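Local structure of periplasmic cell division protein (SufI) (Aquifex aeolicus, 6SYY) at residues L49-Y54 with L194-I199; F55-G60 with Q101-D106; V94-K99 with I179-D184; G278-L283 with G298-I303; S383-I388 with L475-T480. The protein is a multicopper oxidase that probably oxidises its substrates and passes the electrons through its bound copper ions to dioxygen. One frame throughout, in Å; residues are numbered along the deposited sequence.

Contact 1. Residues L49-Y54 with L194-I199; sequences LNIPGY and LEYGVI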
# COMPACT_ATOMS: atom_id res chain seq x y z
N LEU A 49 16.03 -13.83 0.46
CA LEU A 49 14.78 -13.09 0.61
C LEU A 49 13.72 -13.98 1.25
O LEU A 49 13.42 -15.07 0.75
CB LEU A 49 14.29 -12.58 -0.74
CG LEU A 49 12.91 -11.93 -0.66
CD1 LEU A 49 12.99 -10.60 0.07
CD2 LEU A 49 12.29 -11.76 -2.03
N ASN A 50 13.15 -13.51 2.35
CA ASN A 50 12.04 -14.21 2.97
C ASN A 50 10.80 -14.07 2.10
O ASN A 50 10.49 -12.97 1.62
CB ASN A 50 11.78 -13.65 4.37
CG ASN A 50 10.50 -14.18 4.99
OD1 ASN A 50 10.36 -15.38 5.22
ND2 ASN A 50 9.56 -13.28 5.27
N ILE A 51 10.11 -15.17 1.86
CA ILE A 51 8.83 -15.19 1.17
C ILE A 51 7.75 -15.46 2.21
O ILE A 51 7.77 -16.52 2.85
CB ILE A 51 8.78 -16.24 0.05
CG1 ILE A 51 9.81 -15.93 -1.04
CG2 ILE A 51 7.38 -16.32 -0.54
CD1 ILE A 51 9.64 -14.57 -1.66
N PRO A 52 6.81 -14.54 2.44
CA PRO A 52 5.82 -14.76 3.49
C PRO A 52 4.97 -15.98 3.20
O PRO A 52 4.81 -16.40 2.05
CB PRO A 52 4.97 -13.47 3.46
CG PRO A 52 5.82 -12.46 2.75
CD PRO A 52 6.64 -13.24 1.77
N GLY A 53 4.43 -16.57 4.26
CA GLY A 53 3.42 -17.59 4.10
C GLY A 53 2.16 -17.01 3.50
O GLY A 53 1.97 -15.80 3.41
N TYR A 54 1.28 -17.89 3.04
CA TYR A 54 0.02 -17.46 2.47
C TYR A 54 -1.13 -18.13 3.19
O TYR A 54 -0.99 -19.20 3.78
CB TYR A 54 -0.04 -17.74 0.96
CG TYR A 54 -0.08 -19.21 0.59
CD1 TYR A 54 1.09 -19.95 0.48
CD2 TYR A 54 -1.29 -19.84 0.32
CE1 TYR A 54 1.06 -21.28 0.13
CE2 TYR A 54 -1.33 -21.17 -0.03
CZ TYR A 54 -0.15 -21.89 -0.12
OH TYR A 54 -0.19 -23.22 -0.47
N LEU A 194 2.34 -18.21 -13.76
CA LEU A 194 2.66 -17.61 -12.47
C LEU A 194 2.27 -18.54 -11.33
O LEU A 194 1.31 -19.30 -11.42
CB LEU A 194 1.95 -16.26 -12.32
CG LEU A 194 2.28 -15.19 -13.36
CD1 LEU A 194 1.52 -13.89 -13.06
CD2 LEU A 194 3.78 -14.95 -13.44
N GLU A 195 3.05 -18.48 -10.26
CA GLU A 195 2.78 -19.23 -9.04
C GLU A 195 3.37 -18.46 -7.87
O GLU A 195 4.53 -18.06 -7.92
CB GLU A 195 3.38 -20.64 -9.11
CG GLU A 195 3.21 -21.43 -7.82
CD GLU A 195 3.72 -22.86 -7.93
OE1 GLU A 195 4.05 -23.29 -9.06
OE2 GLU A 195 3.78 -23.54 -6.89
N TYR A 196 2.55 -18.24 -6.84
CA TYR A 196 3.02 -17.51 -5.67
C TYR A 196 4.26 -18.18 -5.08
O TYR A 196 4.33 -19.40 -4.97
CB TYR A 196 1.92 -17.42 -4.61
CG TYR A 196 2.43 -16.82 -3.32
CD1 TYR A 196 2.57 -15.44 -3.19
CD2 TYR A 196 2.81 -17.62 -2.25
CE1 TYR A 196 3.07 -14.88 -2.04
CE2 TYR A 196 3.31 -17.07 -1.09
CZ TYR A 196 3.43 -15.70 -0.99
OH TYR A 196 3.92 -15.13 0.17
N GLY A 197 5.24 -17.36 -4.71
CA GLY A 197 6.48 -17.86 -4.17
C GLY A 197 7.45 -18.44 -5.17
O GLY A 197 8.61 -18.70 -4.81
N VAL A 198 7.04 -18.67 -6.42
CA VAL A 198 7.94 -19.18 -7.44
C VAL A 198 8.37 -18.03 -8.34
O VAL A 198 9.52 -17.57 -8.27
CB VAL A 198 7.29 -20.31 -8.25
CG1 VAL A 198 8.26 -20.84 -9.30
CG2 VAL A 198 6.85 -21.42 -7.32
N ILE A 199 7.46 -17.55 -9.19
CA ILE A 199 7.72 -16.38 -10.02
C ILE A 199 6.73 -15.25 -9.78
O ILE A 199 6.79 -14.24 -10.48
CB ILE A 199 7.76 -16.75 -11.52
CG1 ILE A 199 6.40 -17.28 -11.98
CG2 ILE A 199 8.88 -17.76 -11.80
CD1 ILE A 199 6.34 -17.57 -13.48

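Contact 2. Residues F55-G60 with Q101-D106; sequences FLFPDG and QTFSAD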
# COMPACT_ATOMS: atom_id res chain seq x y z
N PHE A 55 -2.29 -17.48 3.14
CA PHE A 55 -3.49 -17.99 3.78
C PHE A 55 -4.65 -17.81 2.83
O PHE A 55 -4.94 -16.69 2.40
CB PHE A 55 -3.75 -17.28 5.11
CG PHE A 55 -4.99 -17.75 5.80
CD1 PHE A 55 -5.05 -19.02 6.36
CD2 PHE A 55 -6.10 -16.93 5.89
CE1 PHE A 55 -6.20 -19.45 6.99
CE2 PHE A 55 -7.25 -17.36 6.53
CZ PHE A 55 -7.30 -18.62 7.07
N LEU A 56 -5.30 -18.92 2.49
CA LEU A 56 -6.49 -18.88 1.64
C LEU A 56 -7.68 -18.54 2.52
O LEU A 56 -8.23 -19.39 3.22
CB LEU A 56 -6.66 -20.22 0.93
CG LEU A 56 -5.38 -20.74 0.27
CD1 LEU A 56 -5.60 -22.09 -0.35
CD2 LEU A 56 -4.87 -19.75 -0.76
N PHE A 57 -8.08 -17.27 2.50
CA PHE A 57 -9.16 -16.81 3.35
C PHE A 57 -10.47 -17.47 2.92
O PHE A 57 -10.91 -17.26 1.78
CB PHE A 57 -9.26 -15.30 3.28
CG PHE A 57 -9.64 -14.65 4.58
CD1 PHE A 57 -8.66 -14.13 5.42
CD2 PHE A 57 -10.97 -14.54 4.96
CE1 PHE A 57 -9.01 -13.52 6.62
CE2 PHE A 57 -11.32 -13.94 6.16
CZ PHE A 57 -10.34 -13.42 6.99
N PRO A 58 -11.11 -18.26 3.78
CA PRO A 58 -12.32 -18.98 3.36
C PRO A 58 -13.48 -18.04 3.10
O PRO A 58 -13.53 -16.91 3.59
CB PRO A 58 -12.60 -19.91 4.54
CG PRO A 58 -12.05 -19.18 5.71
CD PRO A 58 -10.81 -18.49 5.20
N ASP A 59 -14.45 -18.54 2.34
CA ASP A 59 -15.61 -17.76 1.91
C ASP A 59 -16.70 -17.85 2.98
O ASP A 59 -17.28 -18.92 3.20
CB ASP A 59 -16.10 -18.26 0.55
CG ASP A 59 -17.29 -17.47 0.03
OD1 ASP A 59 -17.62 -16.43 0.63
OD2 ASP A 59 -17.89 -17.90 -0.97
N GLY A 60 -16.96 -16.73 3.65
CA GLY A 60 -18.03 -16.69 4.62
C GLY A 60 -17.79 -17.47 5.89
O GLY A 60 -18.75 -17.79 6.60
N GLN A 101 -16.32 -13.41 -3.08
CA GLN A 101 -16.48 -14.19 -1.87
C GLN A 101 -16.90 -13.31 -0.70
O GLN A 101 -16.77 -12.08 -0.72
CB GLN A 101 -15.18 -14.92 -1.52
CG GLN A 101 -14.17 -14.05 -0.79
CD GLN A 101 -13.01 -14.83 -0.24
OE1 GLN A 101 -12.07 -15.15 -0.97
NE2 GLN A 101 -13.07 -15.16 1.04
N THR A 102 -17.42 -13.95 0.35
CA THR A 102 -17.73 -13.27 1.60
C THR A 102 -16.49 -13.26 2.48
O THR A 102 -15.73 -14.23 2.53
CB THR A 102 -18.89 -13.95 2.32
OG1 THR A 102 -20.07 -13.85 1.51
CG2 THR A 102 -19.16 -13.28 3.66
N PHE A 103 -16.28 -12.13 3.16
CA PHE A 103 -15.11 -11.88 4.00
C PHE A 103 -15.60 -11.72 5.43
O PHE A 103 -16.23 -10.70 5.77
CB PHE A 103 -14.38 -10.63 3.49
CG PHE A 103 -13.11 -10.30 4.23
CD1 PHE A 103 -13.09 -9.32 5.21
CD2 PHE A 103 -11.93 -10.96 3.93
CE1 PHE A 103 -11.92 -9.00 5.88
CE2 PHE A 103 -10.76 -10.65 4.60
CZ PHE A 103 -10.75 -9.67 5.58
N SER A 104 -15.34 -12.71 6.28
CA SER A 104 -15.83 -12.76 7.66
C SER A 104 -14.63 -12.75 8.61
O SER A 104 -14.10 -13.81 8.96
CB SER A 104 -16.69 -14.01 7.88
OG SER A 104 -17.69 -14.13 6.90
N ALA A 105 -14.22 -11.57 9.05
CA ALA A 105 -13.01 -11.42 9.86
C ALA A 105 -13.33 -10.91 11.25
O ALA A 105 -14.18 -10.03 11.42
CB ALA A 105 -12.00 -10.48 9.19
N ASP A 106 -12.63 -11.46 12.24
CA ASP A 106 -12.63 -10.94 13.61
C ASP A 106 -11.21 -10.52 13.95
O ASP A 106 -10.27 -11.32 13.83
CB ASP A 106 -13.11 -11.98 14.62
CG ASP A 106 -14.39 -12.66 14.21
OD1 ASP A 106 -14.38 -13.89 13.99
OD2 ASP A 106 -15.42 -11.95 14.09
O HOH W 1 -14.47 -15.51 5.60

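Contact 3. Residues V94-K99 with I179-D184; sequences VIFLRK and IIEDED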
# COMPACT_ATOMS: atom_id res chain seq x y z
N VAL A 94 0.50 -13.58 3.51
CA VAL A 94 -0.20 -13.01 2.37
C VAL A 94 -1.60 -13.62 2.35
O VAL A 94 -1.76 -14.83 2.23
CB VAL A 94 0.55 -13.28 1.06
CG1 VAL A 94 -0.30 -12.87 -0.12
CG2 VAL A 94 1.86 -12.51 1.05
N ILE A 95 -2.61 -12.78 2.50
CA ILE A 95 -3.99 -13.23 2.50
C ILE A 95 -4.47 -13.29 1.07
O ILE A 95 -4.35 -12.32 0.32
CB ILE A 95 -4.87 -12.29 3.34
CG1 ILE A 95 -4.46 -12.34 4.81
CG2 ILE A 95 -6.34 -12.66 3.17
CD1 ILE A 95 -5.25 -11.39 5.70
N PHE A 96 -5.03 -14.43 0.68
CA PHE A 96 -5.60 -14.59 -0.65
C PHE A 96 -7.11 -14.51 -0.58
O PHE A 96 -7.73 -15.08 0.32
CB PHE A 96 -5.16 -15.91 -1.28
CG PHE A 96 -3.84 -15.83 -2.01
CD1 PHE A 96 -2.65 -15.95 -1.32
CD2 PHE A 96 -3.81 -15.63 -3.38
CE1 PHE A 96 -1.43 -15.87 -1.99
CE2 PHE A 96 -2.60 -15.55 -4.05
CZ PHE A 96 -1.41 -15.67 -3.35
N LEU A 97 -7.70 -13.78 -1.52
CA LEU A 97 -9.14 -13.65 -1.64
C LEU A 97 -9.55 -13.87 -3.09
O LEU A 97 -8.78 -13.60 -4.02
CB LEU A 97 -9.63 -12.27 -1.19
CG LEU A 97 -9.49 -11.91 0.29
CD1 LEU A 97 -9.84 -10.45 0.50
CD2 LEU A 97 -10.40 -12.80 1.12
N ARG A 98 -10.77 -14.35 -3.27
CA ARG A 98 -11.37 -14.47 -4.59
C ARG A 98 -12.47 -13.42 -4.71
O ARG A 98 -13.27 -13.25 -3.78
CB ARG A 98 -11.94 -15.87 -4.82
CG ARG A 98 -12.44 -16.08 -6.22
CD ARG A 98 -11.28 -16.24 -7.17
NE ARG A 98 -11.70 -16.16 -8.57
CZ ARG A 98 -10.90 -16.45 -9.59
NH1 ARG A 98 -9.65 -16.84 -9.36
NH2 ARG A 98 -11.35 -16.35 -10.83
N LYS A 99 -12.51 -12.71 -5.83
CA LYS A 99 -13.52 -11.68 -6.01
C LYS A 99 -14.90 -12.31 -5.99
O LYS A 99 -15.15 -13.31 -6.67
CB LYS A 99 -13.30 -10.92 -7.32
CG LYS A 99 -14.26 -9.76 -7.51
CD LYS A 99 -14.05 -9.10 -8.86
CE LYS A 99 -15.03 -7.96 -9.06
NZ LYS A 99 -14.87 -7.33 -10.40
N ILE A 179 -3.75 -10.51 -1.70
CA ILE A 179 -3.83 -10.75 -3.14
C ILE A 179 -5.25 -11.19 -3.47
O ILE A 179 -5.69 -12.27 -3.04
CB ILE A 179 -2.82 -11.80 -3.62
CG1 ILE A 179 -1.40 -11.25 -3.55
CG2 ILE A 179 -3.15 -12.22 -5.04
CD1 ILE A 179 -0.35 -12.27 -3.96
N ILE A 180 -5.96 -10.37 -4.23
CA ILE A 180 -7.28 -10.71 -4.74
C ILE A 180 -7.12 -11.32 -6.12
O ILE A 180 -6.27 -10.89 -6.91
CB ILE A 180 -8.21 -9.48 -4.77
CG1 ILE A 180 -8.47 -8.97 -3.36
CG2 ILE A 180 -9.52 -9.81 -5.45
CD1 ILE A 180 -9.40 -7.78 -3.32
N GLU A 181 -7.93 -12.33 -6.42
CA GLU A 181 -7.92 -12.99 -7.71
C GLU A 181 -9.29 -12.87 -8.36
O GLU A 181 -10.32 -12.99 -7.68
CB GLU A 181 -7.51 -14.46 -7.57
CG GLU A 181 -6.09 -14.64 -7.08
CD GLU A 181 -5.72 -16.10 -6.87
OE1 GLU A 181 -6.47 -16.81 -6.16
OE2 GLU A 181 -4.69 -16.54 -7.43
N ASP A 182 -9.30 -12.61 -9.66
CA ASP A 182 -10.51 -12.65 -10.46
C ASP A 182 -10.17 -13.36 -11.77
O ASP A 182 -9.09 -13.94 -11.91
CB ASP A 182 -11.10 -11.25 -10.67
CG ASP A 182 -10.17 -10.30 -11.43
OD1 ASP A 182 -9.25 -10.75 -12.14
OD2 ASP A 182 -10.35 -9.06 -11.30
N GLU A 183 -11.08 -13.29 -12.73
CA GLU A 183 -10.87 -13.98 -14.00
C GLU A 183 -9.69 -13.39 -14.77
O GLU A 183 -8.98 -14.13 -15.46
CB GLU A 183 -12.15 -13.94 -14.83
CG GLU A 183 -12.12 -14.80 -16.08
CD GLU A 183 -13.46 -14.83 -16.80
OE1 GLU A 183 -14.41 -14.18 -16.30
OE2 GLU A 183 -13.55 -15.49 -17.85
N ASP A 184 -9.46 -12.08 -14.66
CA ASP A 184 -8.32 -11.47 -15.36
C ASP A 184 -7.00 -11.99 -14.81
O ASP A 184 -6.08 -12.27 -15.58
CB ASP A 184 -8.37 -9.94 -15.24
CG ASP A 184 -9.38 -9.32 -16.17
OD1 ASP A 184 -9.65 -9.91 -17.24
OD2 ASP A 184 -9.90 -8.23 -15.83
O HOH W 2 -12.60 -7.94 -11.95

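Contact 4. Residues G278-L283 with G298-I303; sequences GVEGGL and GERIDI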
# COMPACT_ATOMS: atom_id res chain seq x y z
N GLY A 278 0.15 -3.43 -12.96
CA GLY A 278 -0.94 -3.18 -12.04
C GLY A 278 -0.57 -2.13 -11.02
O GLY A 278 0.61 -1.88 -10.75
N VAL A 279 -1.61 -1.52 -10.46
CA VAL A 279 -1.46 -0.56 -9.37
C VAL A 279 -2.40 -0.97 -8.24
O VAL A 279 -2.89 -2.10 -8.21
CB VAL A 279 -1.74 0.88 -9.85
CG1 VAL A 279 -0.63 1.35 -10.79
CG2 VAL A 279 -3.08 0.95 -10.54
N GLU A 280 -2.65 -0.05 -7.30
CA GLU A 280 -3.40 -0.41 -6.10
C GLU A 280 -4.76 -1.01 -6.43
O GLU A 280 -5.21 -1.96 -5.79
CB GLU A 280 -3.58 0.81 -5.19
CG GLU A 280 -2.29 1.50 -4.82
CD GLU A 280 -1.89 2.55 -5.82
OE1 GLU A 280 -2.64 3.54 -5.96
OE2 GLU A 280 -0.85 2.37 -6.48
N GLY A 281 -5.44 -0.46 -7.44
CA GLY A 281 -6.76 -0.92 -7.80
C GLY A 281 -6.78 -1.97 -8.88
O GLY A 281 -7.80 -2.15 -9.56
N GLY A 282 -5.68 -2.68 -9.07
CA GLY A 282 -5.65 -3.82 -9.95
C GLY A 282 -4.88 -3.58 -11.24
O GLY A 282 -4.03 -2.69 -11.34
N LEU A 283 -5.20 -4.40 -12.24
CA LEU A 283 -4.42 -4.44 -13.46
C LEU A 283 -4.68 -3.22 -14.32
O LEU A 283 -5.81 -2.71 -14.37
CB LEU A 283 -4.75 -5.71 -14.26
CG LEU A 283 -4.35 -7.05 -13.64
CD1 LEU A 283 -5.15 -8.19 -14.25
CD2 LEU A 283 -2.85 -7.30 -13.81
N GLY A 298 1.88 3.31 0.88
CA GLY A 298 0.50 3.06 0.52
C GLY A 298 0.28 2.69 -0.93
O GLY A 298 -0.76 2.11 -1.26
N GLU A 299 1.22 3.00 -1.81
CA GLU A 299 1.13 2.56 -3.19
C GLU A 299 1.55 1.10 -3.32
O GLU A 299 2.33 0.58 -2.51
CB GLU A 299 2.01 3.42 -4.10
CG GLU A 299 1.46 4.82 -4.38
CD GLU A 299 2.22 5.54 -5.48
OE1 GLU A 299 3.47 5.62 -5.39
OE2 GLU A 299 1.58 6.01 -6.44
N ARG A 300 1.00 0.43 -4.33
CA ARG A 300 1.41 -0.91 -4.71
C ARG A 300 1.56 -0.94 -6.23
O ARG A 300 0.63 -0.55 -6.95
CB ARG A 300 0.42 -1.98 -4.24
CG ARG A 300 0.39 -2.20 -2.73
CD ARG A 300 -0.72 -1.42 -2.08
NE ARG A 300 -2.03 -1.83 -2.59
CZ ARG A 300 -3.15 -1.15 -2.40
NH1 ARG A 300 -3.13 -0.01 -1.72
NH2 ARG A 300 -4.30 -1.59 -2.90
N ILE A 301 2.71 -1.38 -6.71
CA ILE A 301 3.00 -1.46 -8.14
C ILE A 301 3.32 -2.92 -8.46
O ILE A 301 4.24 -3.50 -7.89
CB ILE A 301 4.17 -0.55 -8.54
CG1 ILE A 301 3.99 0.86 -7.96
CG2 ILE A 301 4.30 -0.48 -10.06
CD1 ILE A 301 2.76 1.59 -8.48
N ASP A 302 2.53 -3.51 -9.36
CA ASP A 302 2.82 -4.83 -9.90
C ASP A 302 3.64 -4.68 -11.17
O ASP A 302 3.24 -3.97 -12.10
CB ASP A 302 1.53 -5.59 -10.21
CG ASP A 302 0.80 -6.06 -8.96
OD1 ASP A 302 0.58 -5.23 -8.05
OD2 ASP A 302 0.44 -7.25 -8.90
N ILE A 303 4.80 -5.35 -11.21
CA ILE A 303 5.67 -5.28 -12.38
C ILE A 303 5.97 -6.68 -12.88
O ILE A 303 5.94 -7.66 -12.13
CB ILE A 303 6.99 -4.53 -12.09
CG1 ILE A 303 7.82 -5.29 -11.05
CG2 ILE A 303 6.71 -3.08 -11.68
CD1 ILE A 303 9.25 -4.78 -10.91
O HOH W 3 -2.21 -4.91 -8.04

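Contact 5. Residues S383-I388 with L475-T480; sequences SEVTPI and LGWKDT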
# COMPACT_ATOMS: atom_id res chain seq x y z
N SER A 383 -6.54 -6.19 -18.85
CA SER A 383 -7.86 -6.03 -18.25
C SER A 383 -8.54 -4.84 -18.91
O SER A 383 -7.97 -4.17 -19.78
CB SER A 383 -7.77 -5.81 -16.74
OG SER A 383 -7.20 -4.54 -16.46
N GLU A 384 -9.77 -4.57 -18.48
CA GLU A 384 -10.51 -3.40 -18.91
C GLU A 384 -10.52 -2.39 -17.78
O GLU A 384 -11.00 -2.68 -16.68
CB GLU A 384 -11.94 -3.77 -19.31
CG GLU A 384 -12.02 -4.70 -20.51
CD GLU A 384 -11.38 -4.10 -21.75
OE1 GLU A 384 -11.48 -2.87 -21.93
OE2 GLU A 384 -10.79 -4.86 -22.55
N VAL A 385 -9.96 -1.22 -18.03
CA VAL A 385 -10.04 -0.08 -17.13
C VAL A 385 -10.96 0.93 -17.80
O VAL A 385 -10.55 1.61 -18.75
CB VAL A 385 -8.67 0.52 -16.82
CG1 VAL A 385 -8.80 1.65 -15.81
CG2 VAL A 385 -7.73 -0.56 -16.30
N THR A 386 -12.19 1.02 -17.32
CA THR A 386 -13.16 1.93 -17.92
C THR A 386 -12.88 3.36 -17.45
O THR A 386 -12.86 3.61 -16.24
CB THR A 386 -14.57 1.53 -17.54
OG1 THR A 386 -14.76 0.14 -17.84
CG2 THR A 386 -15.58 2.35 -18.32
N PRO A 387 -12.64 4.31 -18.36
CA PRO A 387 -12.43 5.69 -17.92
C PRO A 387 -13.69 6.27 -17.31
O PRO A 387 -14.81 5.97 -17.73
CB PRO A 387 -12.05 6.42 -19.22
CG PRO A 387 -11.64 5.34 -20.17
CD PRO A 387 -12.48 4.15 -19.81
N ILE A 388 -13.51 7.09 -16.28
CA ILE A 388 -14.63 7.74 -15.62
C ILE A 388 -15.11 8.90 -16.47
O ILE A 388 -14.30 9.72 -16.93
CB ILE A 388 -14.23 8.21 -14.21
CG1 ILE A 388 -13.81 7.01 -13.35
CG2 ILE A 388 -15.37 8.97 -13.55
CD1 ILE A 388 -13.28 7.39 -11.99
N LEU A 475 -1.36 5.43 -13.64
CA LEU A 475 -2.44 4.97 -14.49
C LEU A 475 -3.35 4.00 -13.73
O LEU A 475 -3.09 3.62 -12.59
CB LEU A 475 -1.88 4.31 -15.75
CG LEU A 475 -0.93 5.18 -16.56
CD1 LEU A 475 -0.34 4.41 -17.72
CD2 LEU A 475 -1.64 6.43 -17.06
N GLY A 476 -4.43 3.61 -14.40
CA GLY A 476 -5.33 2.63 -13.83
C GLY A 476 -6.13 3.14 -12.65
O GLY A 476 -6.28 4.35 -12.43
N TRP A 477 -6.67 2.19 -11.89
CA TRP A 477 -7.45 2.48 -10.69
C TRP A 477 -6.48 2.62 -9.52
O TRP A 477 -5.83 1.64 -9.13
CB TRP A 477 -8.46 1.37 -10.43
CG TRP A 477 -9.61 1.31 -11.40
CD1 TRP A 477 -9.81 0.39 -12.39
CD2 TRP A 477 -10.73 2.21 -11.47
NE1 TRP A 477 -10.98 0.66 -13.07
CE2 TRP A 477 -11.56 1.77 -12.52
CE3 TRP A 477 -11.11 3.34 -10.74
CZ2 TRP A 477 -12.74 2.43 -12.86
CZ3 TRP A 477 -12.29 4.00 -11.08
CH2 TRP A 477 -13.09 3.54 -12.13
N LYS A 478 -6.38 3.82 -8.97
CA LYS A 478 -5.48 4.11 -7.87
C LYS A 478 -6.27 4.32 -6.58
O LYS A 478 -7.47 4.59 -6.62
CB LYS A 478 -4.64 5.35 -8.18
CG LYS A 478 -3.82 5.25 -9.45
CD LYS A 478 -2.53 4.47 -9.21
CE LYS A 478 -1.59 5.26 -8.32
NZ LYS A 478 -0.43 4.44 -7.90
N ASP A 479 -5.59 4.19 -5.44
CA ASP A 479 -6.13 4.69 -4.18
C ASP A 479 -5.15 5.56 -3.40
O ASP A 479 -5.53 6.10 -2.35
CB ASP A 479 -6.65 3.55 -3.28
CG ASP A 479 -5.56 2.59 -2.83
OD1 ASP A 479 -4.52 3.04 -2.32
OD2 ASP A 479 -5.79 1.37 -2.96
N THR A 480 -3.92 5.73 -3.88
CA THR A 480 -2.93 6.61 -3.26
C THR A 480 -2.16 7.33 -4.36
O THR A 480 -1.50 6.69 -5.17
CB THR A 480 -1.96 5.81 -2.37
OG1 THR A 480 -2.70 5.03 -1.42
CG2 THR A 480 -1.02 6.76 -1.64
O HOH W 4 -12.51 -1.02 -14.92

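Contact 1. Residues L49-Y54 with L194-I199
Two surface loops that both run between the first and second cupredoxin-type domains meet where Y196 reaches over to I51, P52 and Y54. With CG anti to its backbone N (chi1 173°), the Y196 ring extends from its own loop, and its OH donates a hydrogen bond to P52 O. The modelled OH-O separation of 2.4 Å is too short to be taken literally. The carbonyl oxygen lies at the ring edge, in the plane of the ring. The I51 and Y196 side chains run antiparallel past one another, I51 CG2 lying 3.7 Å from Y196 OH and 4.0 Å from G197 CA. On the Y54 side the two tyrosine rings meet obliquely, with Y54 CD1 4.0 Å from Y196 CE2 and the planes at 66°. The 49-54 loop carries the chain from strand 47-48 to strand 54-56, and the 194-199 loop joins helix 183-192 to strand 200-208. V94 of strand 94-98 and P202 of strand 200-208 both pack against the Y196 side chain.

Contact 2. Residues F55-G60 with Q101-D106
F57, Q101 and D59 carry the contact between the chain leaving strand 54-56, in one sheet of the first cupredoxin-type β-sandwich, and the start of strand 102-110, in the other. The F57 ring forms an offset stack with F103: F103 CE2 stands 3.6 Å above the F57 ring plane, over its centre, and the planes are inclined by 24°. I95 and L97 of strand 94-98 and V63 and I65 of strand 63-72 also pack on F57, placing it between the two sheets. Q101, extended beyond CG, spends its amide on the backbone. NE2 donates to F57 O at 3.1 Å and to T102 O at 3.2 Å, while OE1 accepts from R98 N, which fixes the rotation of the group. D59 has CG anti to its backbone N (chi1 -178°), and OD1 accepts the N-H of T102 from above the carboxylate plane; the modelled N-OD1 length, 2.5 Å, is very short and doubtful. A water bridges P58 O and S104 N, tying the 57-60 loop to the backbone at S104. T102 O accepts twice, from Q101 NE2 and from G60 N (3.0 Å), the two donors arriving from opposite faces of its carbonyl plane.

Contact 3. Residues V94-K99 with I179-D184
One face of the F96 ring is covered by I179, whose CB lies 3.8 Å above the ring plane, offset toward the rim, in a CH-pi contact; CG2 of the same isoleucine comes within 3.5 Å of F96 CE2. At the ring edge, near its plane, sits the E181 carboxylate carbon, CD. The R98 guanidinium has the backbone of E181 and D182 over one face, with NH2 3.3 Å from D182 C. A bend at chi2 (75°) brings R98 CD to 3.4 Å from E181 O, and beyond it the charged end forms a salt bridge with D186 in helix 183-192. Beneath these side chains, strands 94-98 and 176-181 run parallel as neighbours in one sheet of the first cupredoxin-type domain. Their backbone ladder alternates between the strands: I179 N to I95 O, L97 N to I179 O, E181 N to L97 O and K99 N to E181 O (2.9 Å). F96, R98, I179 and E181 share one sheet face; L97 and I180 meet on the other, L97 CB lying 4.1 Å from I180 CG1. Past the strand end, D182 takes the N-cap of helix 183-192: OD1 accepts a weak capping bond from D184 N and also bonds S153 OG, and a water links OD2 to K99 NZ.

Contact 4. Residues G278-L283 with G298-I303
E280 lies against R300, its CB 3.3 Å above the guanidinium plane and offset toward the rim. The E280 chain bends at chi2 (89°), and its OE2 accepts a weak hydrogen bond from R300 N at 3.4 Å. The arginine chain is bent as well, and NH1 donates to G298 O at 3.2 Å, nearly in line with the carbonyl. Alongside, G278 and D302 form an antiparallel hydrogen-bonded pair: D302 N to G278 O is 2.9 Å and the return bond, G278 N to D302 O, 3.3 Å. G278, without a side chain, lies in this pair beside D302 CB. Further out, the carboxylates of E280 and E299 approach with their OE2 atoms 4.4 Å apart, like charges that K478, salt-bridged to both, probably offsets. R300 NE donates to T155 O and NH1 pairs with D479, while D302 is salt-bridged to R249, so the buried charges are met from other parts of the fold. V279 to G282 is a type I turn that joins strands 270-279 and 282-290 as a two-residue β-hairpin of the second cupredoxin-type domain. Across from it the 298-303 segment borders the trinuclear copper site, G298 about 5 Å from a bound copper ion and R300 beside the copper ligand H120.

Contact 5. Residues S383-I388 with L475-T480
A water joins E384 and T386 to W477: it accepts from the indole NE1 at 2.9 Å and from T386 N at 3.2 Å, and donates to E384 O at 2.9 Å. It lies in the plane of the indole at its edge, so the ring N-H is satisfied without a direct bond to the other loop. The V385 and W477 side chains pass each other head to tail, V385 CG1 3.6 Å from W477 NE1; the same methyl comes within 4.1 Å of G476 CA. I388 lies aslant the six-membered ring, CD1 3.6 Å from W477 CZ3 and CG1 close to CH2. Between them T386 O approaches W477 CZ2 at 3.6 Å. The loop 383-388 belongs to the linker that runs from strand 361-370 into the third cupredoxin-type domain, and 475-480 ends the loop that leads into strand 480-483 of that domain. Q461 pins the linker, its amide bonding both T386 O and I388 N, and its side chain also packs on W477. At the far end of 475-480, T480 OG1 donates to D479 OD1 at 2.8 Å; that oxygen also accepts from H120 NE2, and D479 O accepts from H454 ND1, both histidines being copper ligands.

Contacts 1 to 3 adjoin at the first cupredoxin-type domain, contact 1 lying where it meets the second: the segments of contacts 1 and 2 adjoin in sequence, and strand 94-98 of contact 3 pairs with strand 54-56, so G53 and F55 bond to V94. The centres of contacts 2 and 3 are about 11 Å apart and their segments alternate along the chain. Contacts 4 and 5 follow later, about 10 Å apart, tied by the E280-K478 salt bridge and by G281 N with W477 O. They join the second domain to the third beside the copper cluster, while contacts 1 to 3 lie farther off. Contact 3 also touches both, D184 meeting L283 and S383.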